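Local coordinates for sensor protein (Vibrio cholerae O1 biovar El Tor, PDB 3MXQ) that probably works as a sensor histidine kinase, passing phosphate from ATP to a histidine, and is represented here by its PAS-type sensor region, at residues 70-82 with 92-104. Sequence-based numbering, arbitrary orientation.
Sequences LFPESADYLKRKI and SFSSWEQKPHLLP
Y77 and K81, a turn apart on helix 75-82, reach across to strand 92-95 and the loop that follows it; the strand runs roughly antiparallel to the helix (149°), the two axes 11.1 Å apart at closest, before giving way to an irregular chain that passes S74 and F71. Y77 is the centre of the contact. With CG anti to the backbone N (chi1 -175°), its ring leans away from the helix and turns an edge onto the indole face of W96 in an edge-to-face pair. Y77 CE1 stands over the middle of the indole, and Y77 CD1 lies 3.7 Å from W96 CE2. Over one face of the tyrosine ring sits CB of Q98 in a CH-pi contact; CG of K81 lies over the opposite face, both atoms offset toward the rim. The phenol oxygen is gripped by E97: the backbone N of E97 donates to Y77 OH over 3.1 Å at a fairly straight 162°, and the hydroxyl makes a weak bond to E97 OE2. That carboxylate oxygen also forms a long salt bridge with K81, whose NZ donates to S94 OG at 2.7 Å, tying the helix to the strand as well as to the loop. On its other face the indole carries H101 CA and L102 N, while its NE1 bonds weakly to P100 O. Farther along, L102 sets CD1 over the F71 ring, 3.6 Å from its centroid. Within this PAS fold the contact joins a helix on one side of the antiparallel sheet to the strand that is outermost within this chain: 92-95 pairs with 118-128, H101 bonds to Q120 there, and L78 packs against L139 of strand 134-145 and against helix 67-70.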
loop_
_atom_site.group_PDB
_atom_site.type_symbol
_atom_site.label_atom_id
_atom_site.label_comp_id
_atom_site.label_asym_id
_atom_site.label_seq_id
_atom_site.Cartn_x
_atom_site.Cartn_y
_atom_site.Cartn_z
ATOM N N LEU A 70 19.951 23.190 -0.037
ATOM C CA LEU A 70 19.018 23.032 1.076
ATOM C C LEU A 70 19.562 22.143 2.175
ATOM O O LEU A 70 19.164 22.264 3.326
ATOM C CB LEU A 70 17.664 22.512 0.595
ATOM C CG LEU A 70 16.731 23.540 -0.056
ATOM C CD1 LEU A 70 15.546 22.876 -0.726
ATOM C CD2 LEU A 70 16.247 24.587 0.950
ATOM N N PHE A 71 20.478 21.251 1.824
ATOM C CA PHE A 71 21.054 20.347 2.811
ATOM C C PHE A 71 22.559 20.305 2.706
ATOM O O PHE A 71 23.123 19.237 2.509
ATOM C CB PHE A 71 20.482 18.944 2.643
ATOM C CG PHE A 71 19.001 18.894 2.759
ATOM C CD1 PHE A 71 18.207 18.817 1.619
ATOM C CD2 PHE A 71 18.389 18.951 4.007
ATOM C CE1 PHE A 71 16.820 18.792 1.722
ATOM C CE2 PHE A 71 17.005 18.926 4.122
ATOM C CZ PHE A 71 16.220 18.848 2.979
ATOM N N PRO A 72 23.217 21.467 2.859
ATOM C CA PRO A 72 24.629 21.607 2.513
ATOM C C PRO A 72 25.548 20.589 3.193
ATOM O O PRO A 72 26.436 20.048 2.541
ATOM C CB PRO A 72 24.958 23.030 2.955
ATOM C CG PRO A 72 23.901 23.391 3.926
ATOM C CD PRO A 72 22.682 22.704 3.455
ATOM N N GLU A 73 25.326 20.309 4.473
ATOM C CA GLU A 73 26.149 19.342 5.192
ATOM C C GLU A 73 26.095 17.941 4.599
ATOM O O GLU A 73 26.798 17.053 5.054
ATOM C CB GLU A 73 25.724 19.271 6.648
ATOM C CG GLU A 73 26.095 20.479 7.478
ATOM C CD GLU A 73 25.216 20.597 8.712
ATOM O OE1 GLU A 73 25.770 20.697 9.828
ATOM O OE2 GLU A 73 23.967 20.571 8.565
ATOM N N SER A 74 25.256 17.750 3.589
ATOM C CA SER A 74 25.084 16.453 2.940
ATOM C C SER A 74 25.391 16.526 1.451
ATOM O O SER A 74 25.493 15.500 0.791
ATOM C CB SER A 74 23.657 15.936 3.138
ATOM O OG SER A 74 23.418 15.583 4.486
ATOM N N ALA A 75 25.552 17.740 0.932
ATOM C CA ALA A 75 25.708 17.967 -0.503
ATOM C C ALA A 75 26.737 17.068 -1.190
ATOM O O ALA A 75 26.448 16.492 -2.234
ATOM C CB ALA A 75 26.018 19.412 -0.774
ATOM N N ASP A 76 27.930 16.967 -0.603
ATOM C CA ASP A 76 29.010 16.139 -1.133
ATOM C C ASP A 76 28.581 14.715 -1.427
ATOM O O ASP A 76 28.786 14.211 -2.529
ATOM C CB ASP A 76 30.166 16.096 -0.141
ATOM C CG ASP A 76 31.282 17.023 -0.521
ATOM O OD1 ASP A 76 32.216 17.211 0.305
ATOM O OD2 ASP A 76 31.224 17.563 -1.652
ATOM N N TYR A 77 28.007 14.075 -0.418
ATOM C CA TYR A 77 27.583 12.702 -0.514
ATOM C C TYR A 77 26.464 12.564 -1.558
ATOM O O TYR A 77 26.551 11.734 -2.470
ATOM C CB TYR A 77 27.149 12.209 0.870
ATOM C CG TYR A 77 26.801 10.753 0.912
ATOM C CD1 TYR A 77 25.505 10.338 1.216
ATOM C CD2 TYR A 77 27.762 9.783 0.642
ATOM C CE1 TYR A 77 25.181 8.988 1.248
ATOM C CE2 TYR A 77 27.447 8.438 0.664
ATOM C CZ TYR A 77 26.162 8.045 0.971
ATOM O OH TYR A 77 25.858 6.706 0.990
ATOM N N LEU A 78 25.444 13.408 -1.430
ATOM C CA LEU A 78 24.316 13.448 -2.346
ATOM C C LEU A 78 24.704 13.650 -3.802
ATOM O O LEU A 78 24.141 12.994 -4.685
ATOM C CB LEU A 78 23.336 14.543 -1.930
ATOM C CG LEU A 78 22.071 14.093 -1.198
ATOM C CD1 LEU A 78 21.140 15.275 -0.942
ATOM C CD2 LEU A 78 21.357 13.017 -1.993
ATOM N N LYS A 79 25.641 14.564 -4.055
ATOM C CA LYS A 79 26.116 14.812 -5.407
ATOM C C LYS A 79 26.806 13.583 -5.986
ATOM O O LYS A 79 26.634 13.271 -7.166
ATOM C CB LYS A 79 27.043 16.017 -5.460
ATOM C CG LYS A 79 27.287 16.538 -6.878
ATOM C CD LYS A 79 28.122 17.816 -6.887
ATOM C CE LYS A 79 28.140 18.454 -8.260
ATOM N NZ LYS A 79 29.053 17.737 -9.188
ATOM N N ARG A 80 27.569 12.872 -5.160
ATOM C CA ARG A 80 28.231 11.675 -5.646
ATOM C C ARG A 80 27.203 10.606 -6.007
ATOM O O ARG A 80 27.342 9.902 -7.000
ATOM C CB ARG A 80 29.262 11.138 -4.650
ATOM C CG ARG A 80 30.142 10.038 -5.245
ATOM C CD ARG A 80 31.249 9.592 -4.320
ATOM N NE ARG A 80 32.336 10.580 -4.239
ATOM C CZ ARG A 80 33.225 10.826 -5.210
ATOM N NH1 ARG A 80 33.166 10.185 -6.373
ATOM N NH2 ARG A 80 34.163 11.739 -5.028
ATOM N N LYS A 81 26.166 10.500 -5.193
ATOM C CA LYS A 81 25.111 9.556 -5.445
ATOM C C LYS A 81 24.307 9.915 -6.687
ATOM O O LYS A 81 24.079 9.061 -7.543
ATOM C CB LYS A 81 24.213 9.454 -4.229
ATOM C CG LYS A 81 24.887 8.848 -3.045
ATOM C CD LYS A 81 25.352 7.458 -3.366
ATOM C CE LYS A 81 25.429 6.632 -2.099
ATOM N NZ LYS A 81 25.444 5.172 -2.393
ATOM N N ILE A 82 23.889 11.170 -6.798
ATOM C CA ILE A 82 23.089 11.586 -7.941
ATOM C C ILE A 82 23.905 11.518 -9.228
ATOM O O ILE A 82 23.415 11.090 -10.274
ATOM C CB ILE A 82 22.511 12.985 -7.733
ATOM C CG1 ILE A 82 21.526 12.971 -6.561
ATOM C CG2 ILE A 82 21.790 13.469 -8.989
ATOM C CD1 ILE A 82 21.393 14.303 -5.876
ATOM N N SER A 92 20.810 2.750 -7.887
ATOM C CA SER A 92 21.709 2.262 -6.852
ATOM C C SER A 92 20.947 2.165 -5.539
ATOM O O SER A 92 19.988 2.898 -5.313
ATOM C CB SER A 92 22.904 3.200 -6.696
ATOM O OG SER A 92 22.549 4.323 -5.904
ATOM N N PHE A 93 21.377 1.249 -4.685
ATOM C CA PHE A 93 20.783 1.073 -3.375
ATOM C C PHE A 93 21.874 0.761 -2.363
ATOM O O PHE A 93 22.646 -0.174 -2.547
ATOM C CB PHE A 93 19.743 -0.048 -3.397
ATOM C CG PHE A 93 19.014 -0.226 -2.092
ATOM C CD1 PHE A 93 17.838 0.465 -1.835
ATOM C CD2 PHE A 93 19.498 -1.095 -1.118
ATOM C CE1 PHE A 93 17.160 0.298 -0.621
ATOM C CE2 PHE A 93 18.823 -1.258 0.103
ATOM C CZ PHE A 93 17.657 -0.563 0.344
ATOM N N SER A 94 21.932 1.552 -1.298
ATOM C CA SER A 94 22.907 1.342 -0.241
ATOM C C SER A 94 22.447 2.032 1.029
ATOM O O SER A 94 21.577 2.903 0.988
ATOM C CB SER A 94 24.260 1.916 -0.653
ATOM O OG SER A 94 24.162 3.321 -0.837
ATOM N N SER A 95 23.037 1.649 2.156
ATOM C CA SER A 95 22.788 2.346 3.398
ATOM C C SER A 95 23.388 3.731 3.276
ATOM O O SER A 95 24.250 3.960 2.432
ATOM C CB SER A 95 23.382 1.586 4.582
ATOM O OG SER A 95 24.727 1.224 4.347
ATOM N N TRP A 96 22.904 4.666 4.086
ATOM C CA TRP A 96 23.450 6.009 4.081
ATOM C C TRP A 96 24.784 5.977 4.807
ATOM O O TRP A 96 24.829 5.762 6.014
ATOM C CB TRP A 96 22.485 6.985 4.741
ATOM C CG TRP A 96 22.889 8.403 4.565
ATOM C CD1 TRP A 96 23.915 9.040 5.188
ATOM C CD2 TRP A 96 22.275 9.367 3.715
ATOM N NE1 TRP A 96 23.988 10.337 4.773
ATOM C CE2 TRP A 96 22.990 10.570 3.867
ATOM C CE3 TRP A 96 21.185 9.334 2.838
ATOM C CZ2 TRP A 96 22.655 11.736 3.178
ATOM C CZ3 TRP A 96 20.854 10.494 2.148
ATOM C CH2 TRP A 96 21.589 11.678 2.322
ATOM N N GLU A 97 25.863 6.197 4.061
ATOM C CA GLU A 97 27.223 5.963 4.566
ATOM C C GLU A 97 27.875 7.151 5.264
ATOM O O GLU A 97 28.769 6.956 6.090
ATOM C CB GLU A 97 28.132 5.476 3.442
ATOM C CG GLU A 97 27.544 4.324 2.626
ATOM C CD GLU A 97 28.177 4.210 1.259
ATOM O OE1 GLU A 97 29.434 4.219 1.187
ATOM O OE2 GLU A 97 27.430 4.118 0.261
ATOM N N GLN A 98 27.443 8.370 4.935
ATOM C CA GLN A 98 28.024 9.581 5.531
ATOM C C GLN A 98 27.446 9.874 6.918
ATOM O O GLN A 98 26.259 9.651 7.156
ATOM C CB GLN A 98 27.844 10.784 4.605
ATOM C CG GLN A 98 29.035 11.750 4.617
ATOM C CD GLN A 98 30.315 11.134 4.040
ATOM O OE1 GLN A 98 30.302 10.525 2.967
ATOM N NE2 GLN A 98 31.426 11.298 4.757
ATOM N N LYS A 99 28.293 10.363 7.824
ATOM C CA LYS A 99 27.906 10.622 9.223
ATOM C C LYS A 99 26.723 11.588 9.396
ATOM O O LYS A 99 25.805 11.267 10.157
ATOM C CB LYS A 99 29.114 11.067 10.076
ATOM N N PRO A 100 26.726 12.761 8.701
ATOM C CA PRO A 100 25.492 13.564 8.757
ATOM C C PRO A 100 24.400 12.999 7.834
ATOM O O PRO A 100 24.547 13.009 6.603
ATOM C CB PRO A 100 25.944 14.952 8.299
ATOM C CG PRO A 100 27.094 14.685 7.405
ATOM C CD PRO A 100 27.768 13.424 7.890
ATOM N N HIS A 101 23.331 12.495 8.450
ATOM C CA HIS A 101 22.165 11.983 7.733
ATOM C C HIS A 101 21.245 13.103 7.280
ATOM O O HIS A 101 20.984 14.032 8.022
ATOM C CB HIS A 101 21.376 11.019 8.622
ATOM C CG HIS A 101 22.012 9.671 8.770
ATOM N ND1 HIS A 101 21.512 8.540 8.161
ATOM C CD2 HIS A 101 23.110 9.274 9.459
ATOM C CE1 HIS A 101 22.272 7.504 8.467
ATOM N NE2 HIS A 101 23.251 7.923 9.248
ATOM N N LEU A 102 20.734 12.988 6.064
ATOM C CA LEU A 102 19.740 13.922 5.531
ATOM C C LEU A 102 18.457 14.025 6.364
ATOM O O LEU A 102 17.884 15.102 6.498
ATOM C CB LEU A 102 19.373 13.512 4.107
ATOM C CG LEU A 102 18.427 14.402 3.310
ATOM C CD1 LEU A 102 19.142 15.648 2.950
ATOM C CD2 LEU A 102 17.972 13.685 2.049
ATOM N N LEU A 103 18.009 12.901 6.913
ATOM C CA LEU A 103 16.756 12.845 7.650
ATOM C C LEU A 103 16.964 12.364 9.085
ATOM O O LEU A 103 17.759 11.461 9.318
ATOM C CB LEU A 103 15.769 11.959 6.897
ATOM C CG LEU A 103 15.278 12.604 5.605
ATOM C CD1 LEU A 103 14.837 11.572 4.626
ATOM C CD2 LEU A 103 14.150 13.560 5.905
ATOM N N PRO A 104 16.235 12.959 10.051
ATOM C CA PRO A 104 16.564 12.837 11.479
ATOM C C PRO A 104 16.123 11.561 12.231
ATOM O O PRO A 104 16.201 11.537 13.477
ATOM C CB PRO A 104 15.863 14.060 12.087
ATOM C CG PRO A 104 14.673 14.266 11.225
ATOM C CD PRO A 104 15.105 13.884 9.833
#